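Local coordinates for malonyl CoA-acyl carrier protein transacylase (Staphylococcus aureus, PDB 3IM9), which catalyses the transfer of the malonyl group from malonyl-CoA to holo-acyl carrier protein in fatty acid biosynthesis, at residues Pro90-Gly95 / Ile271-Asp276; Gly289-Lys292 / Asp297-Leu300; Pro233-Val238 / Thr267-Asp272; Thr38-Ser43 / Leu74-Ser79. All coordinates share one frame; numbering follows the deposited sequence.

Contact 1: residues Pro90-Gly95 / Ile271-Asp276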
loop_
_atom_site.group_PDB
_atom_site.type_symbol
_atom_site.label_atom_id
_atom_site.label_comp_id
_atom_site.label_asym_id
_atom_site.label_seq_id
_atom_site.Cartn_x
_atom_site.Cartn_y
_atom_site.Cartn_z
ATOM N N PRO A 90 -7.694 6.062 15.951
ATOM C CA PRO A 90 -6.541 6.656 15.307
ATOM C C PRO A 90 -6.593 8.164 15.215
ATOM O O PRO A 90 -7.673 8.717 15.041
ATOM C CB PRO A 90 -6.606 6.027 13.873
ATOM C CG PRO A 90 -8.059 5.768 13.621
ATOM C CD PRO A 90 -8.556 5.330 15.000
ATOM N N ASP A 91 -5.424 8.766 15.296
ATOM C CA ASP A 91 -5.248 10.181 14.991
ATOM C C ASP A 91 -4.965 10.431 13.494
ATOM O O ASP A 91 -5.372 11.466 12.925
ATOM C CB ASP A 91 -4.138 10.691 15.847
ATOM C CG ASP A 91 -4.433 10.500 17.343
ATOM O OD1 ASP A 91 -5.441 11.169 17.767
ATOM O OD2 ASP A 91 -3.657 9.824 18.031
ATOM N N PHE A 92 -4.385 9.398 12.819
ATOM C CA PHE A 92 -4.038 9.541 11.394
ATOM C C PHE A 92 -3.989 8.109 10.835
ATOM O O PHE A 92 -4.022 7.097 11.552
ATOM C CB PHE A 92 -2.576 10.040 11.234
ATOM C CG PHE A 92 -2.319 11.443 11.849
ATOM C CD1 PHE A 92 -1.801 11.474 13.133
ATOM C CD2 PHE A 92 -2.620 12.600 11.148
ATOM C CE1 PHE A 92 -1.572 12.731 13.780
ATOM C CE2 PHE A 92 -2.364 13.856 11.762
ATOM C CZ PHE A 92 -1.842 13.863 13.073
ATOM N N THR A 93 -3.858 8.070 9.504
ATOM C CA THR A 93 -3.680 6.755 8.846
ATOM C C THR A 93 -2.859 6.974 7.596
ATOM O O THR A 93 -2.778 8.076 7.018
ATOM C CB THR A 93 -5.070 6.167 8.507
ATOM O OG1 THR A 93 -4.893 4.860 7.930
ATOM C CG2 THR A 93 -5.859 6.988 7.553
ATOM N N MET A 94 -2.258 5.861 7.148
ATOM C CA MET A 94 -1.595 5.798 5.814
ATOM C C MET A 94 -1.524 4.357 5.403
ATOM O O MET A 94 -1.693 3.459 6.216
ATOM C CB MET A 94 -0.153 6.405 5.813
ATOM C CG MET A 94 0.827 5.652 6.667
ATOM S SD MET A 94 2.515 6.151 6.434
ATOM C CE MET A 94 3.193 5.267 7.814
ATOM N N GLY A 95 -1.360 4.139 4.114
ATOM C CA GLY A 95 -1.216 2.713 3.628
ATOM C C GLY A 95 -0.346 2.711 2.391
ATOM O O GLY A 95 -0.265 3.719 1.652
ATOM N N ILE A 271 5.594 11.055 12.405
ATOM C CA ILE A 271 6.384 11.120 13.669
ATOM C C ILE A 271 6.578 12.618 14.069
ATOM O O ILE A 271 6.427 12.949 15.281
ATOM C CB ILE A 271 7.703 10.423 13.473
ATOM C CG1 ILE A 271 7.425 8.901 13.241
ATOM C CG2 ILE A 271 8.612 10.632 14.718
ATOM C CD1 ILE A 271 8.677 8.111 12.900
ATOM N N ASP A 272 6.754 13.485 13.108
ATOM C CA ASP A 272 6.866 14.902 13.409
ATOM C C ASP A 272 5.547 15.532 13.913
ATOM O O ASP A 272 5.578 16.605 14.458
ATOM C CB ASP A 272 7.329 15.616 12.172
ATOM C CG ASP A 272 8.778 15.345 11.827
ATOM O OD1 ASP A 272 9.518 14.732 12.578
ATOM O OD2 ASP A 272 9.137 15.769 10.739
ATOM N N GLN A 273 4.426 14.862 13.755
ATOM C CA GLN A 273 3.204 15.352 14.379
ATOM C C GLN A 273 2.941 14.743 15.735
ATOM O O GLN A 273 1.841 15.001 16.370
ATOM C CB GLN A 273 1.980 15.027 13.562
ATOM C CG GLN A 273 2.019 15.453 12.106
ATOM C CD GLN A 273 2.753 16.768 11.809
ATOM O OE1 GLN A 273 3.694 16.831 10.962
ATOM N NE2 GLN A 273 2.312 17.817 12.445
ATOM N N GLY A 274 3.850 13.926 16.181
ATOM C CA GLY A 274 3.711 13.257 17.494
ATOM C C GLY A 274 3.162 11.832 17.489
ATOM O O GLY A 274 2.829 11.310 18.528
ATOM N N VAL A 275 3.074 11.221 16.285
ATOM C CA VAL A 275 2.816 9.788 16.276
ATOM C C VAL A 275 3.958 9.018 16.814
ATOM O O VAL A 275 5.070 9.072 16.289
ATOM C CB VAL A 275 2.441 9.306 14.848
ATOM C CG1 VAL A 275 2.135 7.799 14.914
ATOM C CG2 VAL A 275 1.229 10.023 14.375
ATOM N N ASP A 276 3.680 8.268 17.880
ATOM C CA ASP A 276 4.689 7.384 18.456
ATOM C C ASP A 276 4.231 5.925 18.566
ATOM O O ASP A 276 4.856 5.126 19.205
ATOM C CB ASP A 276 5.209 7.894 19.817
ATOM C CG ASP A 276 4.135 8.060 20.782
ATOM O OD1 ASP A 276 4.418 8.645 21.861
ATOM O OD2 ASP A 276 2.993 7.670 20.530
#

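Contact 2: residues Gly289-Lys292 / Asp297-Leu300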
loop_
_atom_site.group_PDB
_atom_site.type_symbol
_atom_site.label_atom_id
_atom_site.label_comp_id
_atom_site.label_asym_id
_atom_site.label_seq_id
_atom_site.Cartn_x
_atom_site.Cartn_y
_atom_site.Cartn_z
ATOM N N GLY A 289 8.199 -3.495 9.713
ATOM C CA GLY A 289 9.657 -3.642 9.463
ATOM C C GLY A 289 10.265 -2.418 8.847
ATOM O O GLY A 289 11.389 -2.083 9.148
ATOM N N LEU A 290 9.547 -1.772 7.929
ATOM C CA LEU A 290 10.071 -0.597 7.272
ATOM C C LEU A 290 10.134 0.512 8.326
ATOM O O LEU A 290 11.092 1.274 8.315
ATOM C CB LEU A 290 9.141 -0.131 6.131
ATOM C CG LEU A 290 9.021 -1.189 4.980
ATOM C CD1 LEU A 290 8.074 -0.564 3.922
ATOM C CD2 LEU A 290 10.391 -1.499 4.321
ATOM N N ILE A 291 9.088 0.674 9.132
ATOM C CA ILE A 291 9.125 1.792 10.119
ATOM C C ILE A 291 10.253 1.601 11.121
ATOM O O ILE A 291 10.897 2.597 11.476
ATOM C CB ILE A 291 7.794 1.977 10.767
ATOM C CG1 ILE A 291 6.810 2.454 9.698
ATOM C CG2 ILE A 291 7.876 3.038 11.903
ATOM C CD1 ILE A 291 5.348 2.523 10.156
ATOM N N LYS A 292 10.504 0.359 11.536
ATOM C CA LYS A 292 11.606 0.090 12.457
ATOM C C LYS A 292 12.932 0.587 11.891
ATOM O O LYS A 292 13.774 1.080 12.661
ATOM C CB LYS A 292 11.654 -1.423 12.767
ATOM C CG LYS A 292 12.819 -1.858 13.724
ATOM C CD LYS A 292 12.836 -1.163 15.056
ATOM C CE LYS A 292 11.595 -1.569 15.921
ATOM N NZ LYS A 292 11.587 -0.801 17.207
ATOM N N ASP A 297 12.554 4.106 17.726
ATOM C CA ASP A 297 12.009 4.448 19.020
ATOM C C ASP A 297 10.498 4.402 19.075
ATOM O O ASP A 297 9.935 4.397 20.164
ATOM C CB ASP A 297 12.400 5.872 19.438
ATOM C CG ASP A 297 13.897 6.041 19.683
ATOM O OD1 ASP A 297 14.546 5.063 20.101
ATOM O OD2 ASP A 297 14.389 7.159 19.452
ATOM N N VAL A 298 9.805 4.482 17.945
ATOM C CA VAL A 298 8.362 4.450 18.009
ATOM C C VAL A 298 7.809 3.023 18.294
ATOM O O VAL A 298 8.411 2.012 17.953
ATOM C CB VAL A 298 7.694 4.993 16.701
ATOM C CG1 VAL A 298 8.063 6.487 16.515
ATOM C CG2 VAL A 298 8.039 4.136 15.409
ATOM N N LYS A 299 6.625 2.950 18.874
ATOM C CA LYS A 299 6.043 1.644 19.187
ATOM C C LYS A 299 5.322 1.046 17.958
ATOM O O LYS A 299 4.685 1.798 17.239
ATOM C CB LYS A 299 4.998 1.789 20.288
ATOM C CG LYS A 299 4.246 0.500 20.681
ATOM C CD LYS A 299 3.339 0.813 21.875
ATOM C CE LYS A 299 2.565 -0.415 22.363
ATOM N NZ LYS A 299 3.465 -1.582 22.674
ATOM N N LEU A 300 5.469 -0.272 17.757
ATOM C CA LEU A 300 4.863 -0.933 16.603
ATOM C C LEU A 300 3.986 -2.057 17.070
ATOM O O LEU A 300 4.426 -2.877 17.888
ATOM C CB LEU A 300 5.995 -1.475 15.680
ATOM C CG LEU A 300 6.903 -0.364 15.099
ATOM C CD1 LEU A 300 8.215 -0.938 14.485
ATOM C CD2 LEU A 300 6.136 0.619 14.194
HETATM O O HOH W 1 10.398 1.354 16.029
#

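Contact 3: residues Pro233-Val238 / Thr267-Asp272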
loop_
_atom_site.group_PDB
_atom_site.type_symbol
_atom_site.label_atom_id
_atom_site.label_comp_id
_atom_site.label_asym_id
_atom_site.label_seq_id
_atom_site.Cartn_x
_atom_site.Cartn_y
_atom_site.Cartn_z
ATOM N N PRO A 233 -6.873 12.658 9.279
ATOM C CA PRO A 233 -6.023 12.823 8.063
ATOM C C PRO A 233 -5.437 11.474 7.550
ATOM O O PRO A 233 -4.964 10.640 8.306
ATOM C CB PRO A 233 -4.871 13.706 8.520
ATOM C CG PRO A 233 -5.440 14.519 9.826
ATOM C CD PRO A 233 -6.387 13.461 10.420
ATOM N N VAL A 234 -5.465 11.391 6.226
ATOM C CA VAL A 234 -4.869 10.251 5.463
ATOM C C VAL A 234 -3.547 10.850 4.956
ATOM O O VAL A 234 -3.576 11.861 4.169
ATOM C CB VAL A 234 -5.755 9.854 4.336
ATOM C CG1 VAL A 234 -5.051 8.723 3.526
ATOM C CG2 VAL A 234 -7.164 9.421 4.803
ATOM N N VAL A 235 -2.407 10.288 5.346
ATOM C CA VAL A 235 -1.109 10.780 4.842
ATOM C C VAL A 235 -0.911 10.110 3.490
ATOM O O VAL A 235 -0.721 8.902 3.429
ATOM C CB VAL A 235 0.012 10.508 5.790
ATOM C CG1 VAL A 235 1.354 11.113 5.274
ATOM C CG2 VAL A 235 -0.333 11.213 7.137
ATOM N N GLN A 236 -1.007 10.869 2.407
ATOM C CA GLN A 236 -1.063 10.292 1.061
ATOM C C GLN A 236 0.318 9.975 0.515
ATOM O O GLN A 236 1.330 10.672 0.786
ATOM C CB GLN A 236 -1.850 11.166 0.082
ATOM C CG GLN A 236 -3.285 11.254 0.596
ATOM C CD GLN A 236 -4.250 11.678 -0.532
ATOM O OE1 GLN A 236 -4.489 12.899 -0.748
ATOM N NE2 GLN A 236 -4.811 10.721 -1.249
ATOM N N ASN A 237 0.375 8.872 -0.275
ATOM C CA ASN A 237 1.633 8.425 -0.820
ATOM C C ASN A 237 2.295 9.439 -1.760
ATOM O O ASN A 237 3.523 9.436 -1.874
ATOM C CB ASN A 237 1.394 7.122 -1.638
ATOM C CG ASN A 237 1.154 5.888 -0.812
ATOM O OD1 ASN A 237 1.323 5.830 0.446
ATOM N ND2 ASN A 237 0.724 4.882 -1.526
ATOM N N VAL A 238 1.479 10.216 -2.486
ATOM C CA VAL A 238 2.027 11.114 -3.576
ATOM C C VAL A 238 2.838 12.223 -2.919
ATOM O O VAL A 238 3.887 12.580 -3.415
ATOM C CB VAL A 238 0.907 11.690 -4.477
ATOM C CG1 VAL A 238 0.275 10.670 -5.258
ATOM C CG2 VAL A 238 -0.197 12.362 -3.758
ATOM N N THR A 267 6.082 8.430 6.842
ATOM C CA THR A 267 6.378 7.987 8.171
ATOM C C THR A 267 6.973 9.150 8.993
ATOM O O THR A 267 6.536 9.386 10.175
ATOM C CB THR A 267 7.349 6.794 8.172
ATOM O OG1 THR A 267 6.699 5.707 7.476
ATOM C CG2 THR A 267 7.614 6.292 9.603
ATOM N N GLU A 268 7.910 9.854 8.384
ATOM C CA GLU A 268 8.606 10.976 9.092
ATOM C C GLU A 268 7.606 12.089 9.413
ATOM O O GLU A 268 7.641 12.656 10.544
ATOM C CB GLU A 268 9.754 11.461 8.265
ATOM C CG GLU A 268 10.862 10.368 8.291
ATOM C CD GLU A 268 12.123 10.761 7.551
ATOM O OE1 GLU A 268 11.994 11.591 6.630
ATOM O OE2 GLU A 268 13.166 10.101 7.892
ATOM N N TRP A 269 6.659 12.363 8.532
ATOM C CA TRP A 269 5.694 13.452 8.739
ATOM C C TRP A 269 4.837 13.072 9.911
ATOM O O TRP A 269 4.529 13.913 10.770
ATOM C CB TRP A 269 4.873 13.643 7.498
ATOM C CG TRP A 269 3.942 14.833 7.593
ATOM C CD1 TRP A 269 4.216 16.136 7.163
ATOM C CD2 TRP A 269 2.578 14.839 8.045
ATOM N NE1 TRP A 269 3.094 16.934 7.327
ATOM C CE2 TRP A 269 2.081 16.180 7.887
ATOM C CE3 TRP A 269 1.730 13.845 8.635
ATOM C CZ2 TRP A 269 0.761 16.530 8.257
ATOM C CZ3 TRP A 269 0.424 14.182 8.973
ATOM C CH2 TRP A 269 -0.038 15.524 8.788
ATOM N N LEU A 270 4.497 11.788 10.039
ATOM C CA LEU A 270 3.621 11.397 11.087
ATOM C C LEU A 270 4.337 11.458 12.382
ATOM O O LEU A 270 3.752 11.969 13.387
ATOM C CB LEU A 270 3.164 9.907 10.837
ATOM C CG LEU A 270 2.004 9.944 9.861
ATOM C CD1 LEU A 270 1.710 8.466 9.382
ATOM C CD2 LEU A 270 0.725 10.520 10.435
ATOM N N ILE A 271 5.594 11.055 12.405
ATOM C CA ILE A 271 6.384 11.120 13.669
ATOM C C ILE A 271 6.578 12.618 14.069
ATOM O O ILE A 271 6.427 12.949 15.281
ATOM C CB ILE A 271 7.703 10.423 13.473
ATOM C CG1 ILE A 271 7.425 8.901 13.241
ATOM C CG2 ILE A 271 8.612 10.632 14.718
ATOM C CD1 ILE A 271 8.677 8.111 12.900
ATOM N N ASP A 272 6.754 13.485 13.108
ATOM C CA ASP A 272 6.866 14.902 13.409
ATOM C C ASP A 272 5.547 15.532 13.913
ATOM O O ASP A 272 5.578 16.605 14.458
ATOM C CB ASP A 272 7.329 15.616 12.172
ATOM C CG ASP A 272 8.778 15.345 11.827
ATOM O OD1 ASP A 272 9.518 14.732 12.578
ATOM O OD2 ASP A 272 9.137 15.769 10.739
#

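Contact 4: residues Thr38-Ser43 / Leu74-Ser79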
loop_
_atom_site.group_PDB
_atom_site.type_symbol
_atom_site.label_atom_id
_atom_site.label_comp_id
_atom_site.label_asym_id
_atom_site.label_seq_id
_atom_site.Cartn_x
_atom_site.Cartn_y
_atom_site.Cartn_z
ATOM N N THR A 38 -16.948 -10.947 9.261
ATOM C CA THR A 38 -17.644 -11.722 8.276
ATOM C C THR A 38 -18.575 -10.910 7.401
ATOM O O THR A 38 -18.726 -11.180 6.214
ATOM C CB THR A 38 -18.456 -12.875 8.991
ATOM O OG1 THR A 38 -17.539 -13.671 9.733
ATOM C CG2 THR A 38 -19.266 -13.725 8.051
ATOM N N GLU A 39 -19.126 -9.843 7.972
ATOM C CA GLU A 39 -19.887 -8.908 7.138
ATOM C C GLU A 39 -19.050 -8.305 5.966
ATOM O O GLU A 39 -19.540 -8.225 4.831
ATOM C CB GLU A 39 -20.393 -7.810 8.032
ATOM C CG GLU A 39 -21.208 -6.783 7.267
ATOM C CD GLU A 39 -21.900 -5.761 8.193
ATOM O OE1 GLU A 39 -21.549 -5.633 9.443
ATOM O OE2 GLU A 39 -22.801 -5.081 7.618
ATOM N N ILE A 40 -17.797 -7.965 6.288
ATOM C CA ILE A 40 -16.911 -7.432 5.273
ATOM C C ILE A 40 -16.568 -8.518 4.271
ATOM O O ILE A 40 -16.642 -8.327 3.046
ATOM C CB ILE A 40 -15.636 -6.849 5.888
ATOM C CG1 ILE A 40 -15.902 -5.606 6.784
ATOM C CG2 ILE A 40 -14.605 -6.469 4.796
ATOM C CD1 ILE A 40 -16.574 -4.438 6.033
ATOM N N LEU A 41 -16.181 -9.704 4.781
ATOM C CA LEU A 41 -15.787 -10.775 3.836
ATOM C C LEU A 41 -16.933 -11.170 2.917
ATOM O O LEU A 41 -16.733 -11.402 1.745
ATOM C CB LEU A 41 -15.286 -11.977 4.709
ATOM C CG LEU A 41 -13.973 -11.643 5.363
ATOM C CD1 LEU A 41 -13.745 -12.573 6.566
ATOM C CD2 LEU A 41 -12.750 -11.924 4.400
ATOM N N THR A 42 -18.152 -11.261 3.454
ATOM C CA THR A 42 -19.318 -11.616 2.648
ATOM C C THR A 42 -19.700 -10.461 1.734
ATOM O O THR A 42 -20.092 -10.735 0.588
ATOM C CB THR A 42 -20.521 -11.887 3.571
ATOM O OG1 THR A 42 -20.262 -13.076 4.341
ATOM C CG2 THR A 42 -21.779 -12.098 2.792
ATOM N N SER A 43 -19.426 -9.222 2.149
ATOM C CA SER A 43 -19.687 -8.103 1.205
ATOM C C SER A 43 -18.823 -8.226 -0.022
ATOM O O SER A 43 -19.269 -8.067 -1.130
ATOM C CB SER A 43 -19.470 -6.770 1.887
ATOM O OG SER A 43 -19.703 -5.666 1.009
ATOM N N LEU A 74 -6.418 -7.795 -0.305
ATOM C CA LEU A 74 -5.771 -7.077 0.774
ATOM C C LEU A 74 -6.748 -6.075 1.378
ATOM O O LEU A 74 -6.763 -5.960 2.611
ATOM C CB LEU A 74 -4.537 -6.334 0.216
ATOM C CG LEU A 74 -3.318 -7.223 -0.067
ATOM C CD1 LEU A 74 -2.357 -6.516 -1.062
ATOM C CD2 LEU A 74 -2.580 -7.581 1.217
ATOM N N LEU A 75 -7.449 -5.304 0.533
ATOM C CA LEU A 75 -8.456 -4.393 1.101
ATOM C C LEU A 75 -9.456 -5.135 1.976
ATOM O O LEU A 75 -9.816 -4.621 3.063
ATOM C CB LEU A 75 -9.163 -3.650 -0.060
ATOM C CG LEU A 75 -10.134 -2.582 0.463
ATOM C CD1 LEU A 75 -9.388 -1.285 0.677
ATOM C CD2 LEU A 75 -11.181 -2.354 -0.619
ATOM N N THR A 76 -9.909 -6.304 1.476
ATOM C CA THR A 76 -10.920 -7.050 2.201
ATOM C C THR A 76 -10.355 -7.543 3.532
ATOM O O THR A 76 -11.018 -7.402 4.607
ATOM C CB THR A 76 -11.334 -8.233 1.385
ATOM O OG1 THR A 76 -12.005 -7.678 0.220
ATOM C CG2 THR A 76 -12.361 -9.110 2.140
ATOM N N HIS A 77 -9.123 -8.069 3.568
ATOM C CA HIS A 77 -8.554 -8.592 4.812
ATOM C C HIS A 77 -8.343 -7.456 5.811
ATOM O O HIS A 77 -8.786 -7.545 6.970
ATOM C CB HIS A 77 -7.214 -9.237 4.476
ATOM C CG HIS A 77 -6.596 -10.018 5.617
ATOM N ND1 HIS A 77 -7.171 -10.258 6.859
ATOM C CD2 HIS A 77 -5.399 -10.630 5.595
ATOM C CE1 HIS A 77 -6.327 -11.034 7.552
ATOM N NE2 HIS A 77 -5.236 -11.236 6.802
ATOM N N SER A 78 -7.740 -6.348 5.402
ATOM C CA SER A 78 -7.502 -5.243 6.301
ATOM C C SER A 78 -8.821 -4.643 6.808
ATOM O O SER A 78 -8.928 -4.299 7.996
ATOM C CB SER A 78 -6.670 -4.139 5.617
ATOM O OG SER A 78 -5.302 -4.566 5.499
ATOM N N SER A 79 -9.810 -4.540 5.904
ATOM C CA SER A 79 -11.094 -3.912 6.335
ATOM C C SER A 79 -11.831 -4.865 7.270
ATOM O O SER A 79 -12.609 -4.393 8.138
ATOM C CB SER A 79 -11.940 -3.635 5.105
ATOM O OG SER A 79 -11.310 -2.576 4.306
#

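Contact 1: residues Pro90-Gly95 / Ile271-Asp276
Phe92 meets Val275 and Gln273 where an outermost strand of the four-stranded parallel sheet, 92-95, passes the Schellman-capped end of helix 263-272. At Asp91 the first segment is tied to strand 11-16, which lies between strands 92-95 and 275-281; its carboxylate OD2 accepts from the backbone N of Met12. Phe92 then begins the strand and carries the whole contact. Its ring is swung beside its own backbone N (chi1 -62°) and extends across the sheet toward the turn joining helix to strand 275-281. Val275 CG2 approaches the ring obliquely, 3.6 Å from Phe92 CD1, and at the far end of the ring Phe92 CZ lies 4.0 Å from Gln273 CB. Leu270 and Pro233 add further packing to the same ring. Thr93 turns its hydroxyl to the backbone O of Ile14, and Met94 packs on Leu270 and Phe278. Gly95 closes the segment as the first glycine of a GxSxG sequence, consistent with a nucleophile elbow leading to the probable catalytic Ser97. Between Gln273 and Val275, Gly274 is the first residue to leave helical angles (phi 97°), its N donating to Ile271 O at 2.9 Å.

Contact 2: residues Gly289-Lys292 / Asp297-Leu300
Ile291 and Lys292 of helix 286-294 pack on Val298 and Leu300 in the second half of a beta-alpha-beta unit, where the helix turns back into strand 299-303 after following strand 275-281. Neighbouring helix residues divide the work: Ile291 supplies a buried apolar face, and Lys292 arches over the solvent side. In Ile291 the branch methyl CG2 stands trans to the backbone N, while CG1 lies beside that N (chi1 -66°). The methyl thereby faces the second segment, with Ile291 CG2 at 3.7 Å from Val298 CG2 and at 3.8 Å from Leu300 CD2. The isoleucine and valine side chains meet at about a right angle, and Val298 offers the methyl held between its own N and carbonyl carbon. Leu300 straddles the two helix residues with its fork, giving CD2 to Ile291 and CD1 to Lys292. Phe278 of the adjacent strand touches Ile291, Val298 and Leu300, so this small cluster rests on the sheet.

Lys292 is not extended. Two successive bends, chi2 57° and chi3 67°, curl its chain over the leucine, and Lys292 CE comes to 3.7 Å from Leu300 CD1. The ammonium group is thus carried back toward the loop, where it also makes a weak hydrogen bond to Arg296 O. The amine reaches the backbone of Val298 through a water: Lys292 NZ donates to the water at 2.7 Å, and the same water donates to Val298 O at 2.8 Å.

Contact 3: residues Pro233-Val238 / Thr267-Asp272
Val235 rests one methyl, CG2, against Trp269 and Leu270 where the two side chains meet, and the contact is wholly apolar. Of its two branches CG2 does the touching: it lies trans to the carbonyl carbon, and points from the short strand 234-235 toward helix 263-272. Val235 CG2 stands 3.5 Å from Leu270 CD2, with the leucine and valine running past each other in opposite senses. The same methyl meets the six-membered part of the indole, Val235 CG2 to Trp269 CZ3 being 3.6 Å. Trp269 reaches this position because its CG is trans to the backbone N (chi1 -175°), laying the ring beside Leu270, whose CD2 sits in plane at its edge.

No hydrogen bond crosses the contact; those nearby hold each segment in place. Within the helix, Ile271 N donates to Thr267 O at 2.9 Å and Asp272 N to Glu268 O at 2.8 Å. On the other segment, backbone bonds join Pro233 and Val235 to Thr93, while Gln236 NE2 is held by Glu100 OE2 and Gln236 OE1 by Asn252.

The arrangement is layered alpha/beta packing: a helix lies over one side of the extended chain that runs beside strand 92-95, at the border of the parallel sheet in the acyl transferase domain.

Contact 4: residues Thr38-Ser43 / Leu74-Ser79
Ile40 can be followed from its branch point onto helix 67-84 between Thr76 and Ser79, where helix 35-47 packs almost antiparallel. The axes of the two segments approach to 9.0 Å at an angle of 163°. From CB of Ile40 the side chain forks, both arms facing the partner helix. CG2, trans to the backbone N, rests over backbone and side chain together: Ile40 CG2 lies 3.7 Å from Thr76 O and 3.9 Å from Ser79 CB. CG1, beside the backbone N, leans one turn along, with Ile40 CG1 at 3.8 Å from Ser79 O. Beyond it chi2 (-60°) bends the chain, and Ile40 CD1 itself stays beyond close contact, about 4.5 Å from Ser79 O. The isoleucine also packs on Ala80 and Ala83.

Leu41 supplies the second apolar touch, Leu41 CD2 meeting Thr76 CG2 at 3.6 Å, and these two side chains run at a slant. Thr76 presents its methyl here because its hydroxyl is directed back along its own helix, to Pro72 O. Ser79 acts likewise: its OG donates to Leu75 O at 2.8 Å, while Ser79 N reaches the same oxygen from the opposite face of its plane. With both hydroxyls bonded within their own helix, methyl and methylene groups and two backbone carbonyls are left to meet Ile40 and Leu41.

Around it, Phe112 of helix 112-128 touches Ile40, Thr76 and Ser79, helix 99-106 meets Leu75, Ser78 and Ser79, and Ser78 OG bonds to Ile281 O at the end of strand 275-281.

How the contacts relate
Contacts 1, 2 and 3 form one connected cluster, whereas contact 4 stands apart. Contacts 1 and 3, with centres about 7 Å apart, both use helix 263-272 and end on the same stretch of chain, after contact 4 and before contact 2. Contact 2, about 12 Å from contact 1 between centres, joins it through strands 275-281 and 299-303, neighbours in the same parallel sheet. Contact 4 comes first in sequence, its centre about 24 to 26 Å from the others, between helices 35-47 and 67-84, the latter leading into strand 92-95. In the part of the protein holding the four-stranded parallel sheet, contacts 1 to 3 thus lie at and beside that sheet, and contact 4 joins two helices away from it.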